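Local structure of response regulator aspartate phosphatase H (Bacillus subtilis, 3Q15) at residues I16-W19 and Y20-I23; D30-I33 and L34-E37. The protein dephosphorylates the sporulation phosphotransferase Spo0F and also acts on the response regulator ComA, helping to separate competence and sporulation in time. All coordinates share one frame; numbering follows the deposited sequence.

Contact 1 of 2, residues I16-W19 and Y20-I23; sequences INEW and YKMI
W19 and I23 meet one turn apart on helix 9-24. Four backbone bonds hold this part of the helix: the amides of Y20, K21, M22 and I23 reach back to the carbonyls of I16, N17, E18 and W19. The shortest is Y20 N to I16 O, 2.8 Å. The N17 carbonyl O has a second, weak partner, a water that donates at 3.5 Å. The same water accepts from K21 NZ at 2.9 Å. The K21 chain runs out straight and bends only at its last torsion, which brings NZ to that water. It crosses the E18 side chain nearly at a right angle, and E18 OE2 lies 4.8 Å from K21 NZ, too far for a salt bridge. This helix is the first of the N-terminal 3-helix bundle. Buried N17 is satisfied at both ends of its amide: OD1 bonds Y54 OH and ND2 bonds S103 O. W19 NE1 bonds H62 ND1. W19 CG stands anti to the backbone N (chi1 176°), and the CD1-NE1 part of the indole meets I23 CD1, which approaches obliquely, 3.5 Å from NE1. A leucine at W19 would probably leave H62 ND1 without this donor and open a gap beside I23 CD1.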
loop_
_atom_site.group_PDB
_atom_site.type_symbol
_atom_site.label_atom_id
_atom_site.label_comp_id
_atom_site.label_asym_id
_atom_site.label_seq_id
_atom_site.Cartn_x
_atom_site.Cartn_y
_atom_site.Cartn_z
ATOM N N ILE A 16 -6.167 -12.863 -22.980
ATOM C CA ILE A 16 -5.958 -14.255 -22.587
ATOM C C ILE A 16 -6.919 -14.641 -21.457
ATOM O O ILE A 16 -7.455 -15.750 -21.434
ATOM C CB ILE A 16 -4.498 -14.512 -22.149
ATOM C CG1 ILE A 16 -3.549 -14.345 -23.338
ATOM C CG2 ILE A 16 -4.351 -15.905 -21.552
ATOM C CD1 ILE A 16 -2.100 -14.637 -23.020
ATOM N N ASN A 17 -7.134 -13.714 -20.528
ATOM C CA ASN A 17 -8.121 -13.894 -19.470
ATOM C C ASN A 17 -9.501 -14.148 -20.059
ATOM O O ASN A 17 -10.267 -14.961 -19.544
ATOM C CB ASN A 17 -8.185 -12.651 -18.579
ATOM C CG ASN A 17 -6.950 -12.482 -17.718
ATOM O OD1 ASN A 17 -5.991 -13.251 -17.819
ATOM N ND2 ASN A 17 -6.963 -11.465 -16.865
ATOM N N GLU A 18 -9.819 -13.427 -21.130
ATOM C CA GLU A 18 -11.104 -13.577 -21.791
ATOM C C GLU A 18 -11.140 -14.917 -22.504
ATOM O O GLU A 18 -12.155 -15.613 -22.494
ATOM C CB GLU A 18 -11.336 -12.441 -22.790
ATOM C CG GLU A 18 -12.659 -12.538 -23.522
ATOM C CD GLU A 18 -13.847 -12.505 -22.582
ATOM O OE1 GLU A 18 -14.898 -13.079 -22.935
ATOM O OE2 GLU A 18 -13.729 -11.901 -21.494
ATOM N N TRP A 19 -10.019 -15.265 -23.127
ATOM C CA TRP A 19 -9.844 -16.566 -23.761
ATOM C C TRP A 19 -10.137 -17.674 -22.744
ATOM O O TRP A 19 -10.880 -18.615 -23.028
ATOM C CB TRP A 19 -8.418 -16.670 -24.313
ATOM C CG TRP A 19 -8.058 -17.989 -24.923
ATOM C CD1 TRP A 19 -8.908 -19.002 -25.263
ATOM C CD2 TRP A 19 -6.742 -18.441 -25.257
ATOM N NE1 TRP A 19 -8.201 -20.056 -25.790
ATOM C CE2 TRP A 19 -6.864 -19.735 -25.796
ATOM C CE3 TRP A 19 -5.464 -17.873 -25.154
ATOM C CZ2 TRP A 19 -5.768 -20.473 -26.229
ATOM C CZ3 TRP A 19 -4.377 -18.604 -25.582
ATOM C CH2 TRP A 19 -4.534 -19.892 -26.115
ATOM N N TYR A 20 -9.563 -17.535 -21.551
ATOM C CA TYR A 20 -9.751 -18.489 -20.460
ATOM C C TYR A 20 -11.219 -18.641 -20.079
ATOM O O TYR A 20 -11.696 -19.749 -19.837
ATOM C CB TYR A 20 -8.965 -18.027 -19.231
ATOM C CG TYR A 20 -8.747 -19.098 -18.182
ATOM C CD1 TYR A 20 -8.799 -20.447 -18.514
ATOM C CD2 TYR A 20 -8.491 -18.759 -16.861
ATOM C CE1 TYR A 20 -8.596 -21.429 -17.558
ATOM C CE2 TYR A 20 -8.290 -19.736 -15.893
ATOM C CZ TYR A 20 -8.342 -21.066 -16.248
ATOM O OH TYR A 20 -8.143 -22.038 -15.295
ATOM N N LYS A 21 -11.927 -17.519 -20.001
ATOM C CA LYS A 21 -13.346 -17.533 -19.665
ATOM C C LYS A 21 -14.138 -18.406 -20.637
ATOM O O LYS A 21 -14.993 -19.191 -20.225
ATOM C CB LYS A 21 -13.912 -16.112 -19.650
ATOM C CG LYS A 21 -13.436 -15.254 -18.489
ATOM C CD LYS A 21 -14.044 -13.862 -18.560
ATOM C CE LYS A 21 -13.688 -13.040 -17.330
ATOM N NZ LYS A 21 -12.217 -12.985 -17.118
ATOM N N MET A 22 -13.852 -18.268 -21.927
ATOM C CA MET A 22 -14.540 -19.067 -22.932
ATOM C C MET A 22 -14.219 -20.550 -22.758
ATOM O O MET A 22 -15.086 -21.407 -22.921
ATOM C CB MET A 22 -14.177 -18.601 -24.342
ATOM C CG MET A 22 -14.660 -17.195 -24.690
ATOM S SD MET A 22 -16.442 -16.946 -24.508
ATOM C CE MET A 22 -16.540 -16.353 -22.815
ATOM N N ILE A 23 -12.970 -20.845 -22.416
ATOM C CA ILE A 23 -12.546 -22.220 -22.181
ATOM C C ILE A 23 -13.326 -22.866 -21.039
ATOM O O ILE A 23 -13.826 -23.984 -21.173
ATOM C CB ILE A 23 -11.037 -22.291 -21.869
ATOM C CG1 ILE A 23 -10.225 -21.991 -23.130
ATOM C CG2 ILE A 23 -10.671 -23.660 -21.315
ATOM C CD1 ILE A 23 -8.728 -21.957 -22.904
HETATM O O HOH W 1 -10.560 -15.094 -16.076
#

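Contact 2 of 2, residues D30-I33 and L34-E37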
loop_
_atom_site.group_PDB
_atom_site.type_symbol
_atom_site.label_atom_id
_atom_site.label_comp_id
_atom_site.label_asym_id
_atom_site.label_seq_id
_atom_site.Cartn_x
_atom_site.Cartn_y
_atom_site.Cartn_z
ATOM N N ASP A 30 -15.824 -19.550 -29.648
ATOM C CA ASP A 30 -15.301 -18.336 -29.028
ATOM C C ASP A 30 -13.835 -18.487 -28.609
ATOM O O ASP A 30 -13.011 -17.610 -28.881
ATOM C CB ASP A 30 -16.162 -17.936 -27.831
ATOM C CG ASP A 30 -17.581 -17.576 -28.230
ATOM O OD1 ASP A 30 -17.746 -16.797 -29.198
ATOM O OD2 ASP A 30 -18.530 -18.076 -27.589
ATOM N N ALA A 31 -13.514 -19.598 -27.953
ATOM C CA ALA A 31 -12.143 -19.853 -27.525
ATOM C C ALA A 31 -11.174 -19.824 -28.707
ATOM O O ALA A 31 -10.070 -19.293 -28.598
ATOM C CB ALA A 31 -12.046 -21.181 -26.784
ATOM N N GLU A 32 -11.594 -20.389 -29.836
ATOM C CA GLU A 32 -10.751 -20.420 -31.026
ATOM C C GLU A 32 -10.507 -19.015 -31.576
ATOM O O GLU A 32 -9.385 -18.671 -31.950
ATOM C CB GLU A 32 -11.359 -21.322 -32.102
ATOM C CG GLU A 32 -11.365 -22.803 -31.747
ATOM C CD GLU A 32 -9.967 -23.395 -31.649
ATOM O OE1 GLU A 32 -8.990 -22.703 -32.005
ATOM O OE2 GLU A 32 -9.843 -24.559 -31.213
ATOM N N ILE A 33 -11.559 -18.206 -31.625
ATOM C CA ILE A 33 -11.435 -16.824 -32.072
ATOM C C ILE A 33 -10.415 -16.070 -31.222
ATOM O O ILE A 33 -9.455 -15.498 -31.740
ATOM C CB ILE A 33 -12.792 -16.089 -32.021
ATOM C CG1 ILE A 33 -13.785 -16.739 -32.986
ATOM C CG2 ILE A 33 -12.617 -14.612 -32.352
ATOM C CD1 ILE A 33 -15.165 -16.114 -32.962
ATOM N N LEU A 34 -10.623 -16.080 -29.910
ATOM C CA LEU A 34 -9.738 -15.366 -28.999
ATOM C C LEU A 34 -8.307 -15.901 -29.044
ATOM O O LEU A 34 -7.352 -15.130 -29.000
ATOM C CB LEU A 34 -10.297 -15.391 -27.577
ATOM C CG LEU A 34 -11.544 -14.517 -27.412
ATOM C CD1 LEU A 34 -12.241 -14.787 -26.089
ATOM C CD2 LEU A 34 -11.187 -13.044 -27.550
ATOM N N LYS A 35 -8.167 -17.219 -29.142
ATOM C CA LYS A 35 -6.852 -17.836 -29.270
ATOM C C LYS A 35 -6.139 -17.320 -30.517
ATOM O O LYS A 35 -4.940 -17.038 -30.487
ATOM C CB LYS A 35 -6.985 -19.359 -29.328
ATOM C CG LYS A 35 -5.676 -20.113 -29.530
ATOM C CD LYS A 35 -5.901 -21.620 -29.446
ATOM C CE LYS A 35 -4.594 -22.397 -29.492
ATOM N NZ LYS A 35 -3.918 -22.291 -30.813
ATOM N N ALA A 36 -6.884 -17.194 -31.613
ATOM C CA ALA A 36 -6.322 -16.708 -32.868
ATOM C C ALA A 36 -5.902 -15.246 -32.758
ATOM O O ALA A 36 -4.866 -14.848 -33.291
ATOM C CB ALA A 36 -7.319 -16.895 -34.015
ATOM N N GLU A 37 -6.709 -14.448 -32.068
ATOM C CA GLU A 37 -6.391 -13.036 -31.881
ATOM C C GLU A 37 -5.126 -12.864 -31.056
ATOM O O GLU A 37 -4.259 -12.062 -31.395
ATOM C CB GLU A 37 -7.554 -12.297 -31.216
ATOM C CG GLU A 37 -8.812 -12.228 -32.062
ATOM C CD GLU A 37 -9.896 -11.386 -31.423
ATOM O OE1 GLU A 37 -9.585 -10.631 -30.479
ATOM O OE2 GLU A 37 -11.059 -11.481 -31.864
#
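K35 N bonds the carbonyl O of A31 at 2.9 Å, and A36 N bonds E32 O at the same length. L34 N to D30 O is 3.0 Å and almost straight, with an N-H...O angle of 177°. E37 N to I33 O closes the set.

The charged ends look outside these eight residues for partners. K35 NZ forms a salt bridge with E39, and E37 OE1 forms one with K15 of helix 9-24. E32 OE2 bonds H62 NE2 and D30 OD2 bonds S27 OG. E32 and K35 lie side by side and point the same way, but E32 OE1 and K35 NZ stay 5.2 Å apart. Their opposite charges may still attract weakly. The closest the two side chains come is E32 OE1 to the K35 CD methylene, a loose 4.2 Å.

The I33 and E37 side chains also run alongside each other. With chi1 at -63°, I33 puts CG2 beside its carbonyl carbon, and this methyl touches E37 OE2 at 3.5 Å. E37 CG rests 3.3 Å from I33 O. L34 packs its CG against the carbonyl O of D30.

Beyond helix 28-41, A31 and K35 touch H62 of helix 49-67, and L34 touches E18 and M22 of helix 9-24. These are the i to i+4 contacts of a regular alpha helix, here the second helix of the N-terminal 3-helix bundle, with one flank packed on its neighbours.

How the contacts relate
From the N terminus, helix 9-24 comes first and carries contact 1. A short connection leads to helix 28-41, which carries contact 2. Each contact joins two adjoining segments, so each stays within about two turns of one helix and closes no long loop. They stand in series; neither encloses nor crosses the other. Their centres are about 9 Å apart and the two helices touch directly. W19 CZ2 packs on K35 CG at 3.3 Å, and M22 SD lies 3.5 Å from D30 CB. E18 CG also packs on L34 CD1. H62 of helix 49-67 spans the two, one ring nitrogen to each helix, tying the third helix of the bundle to both.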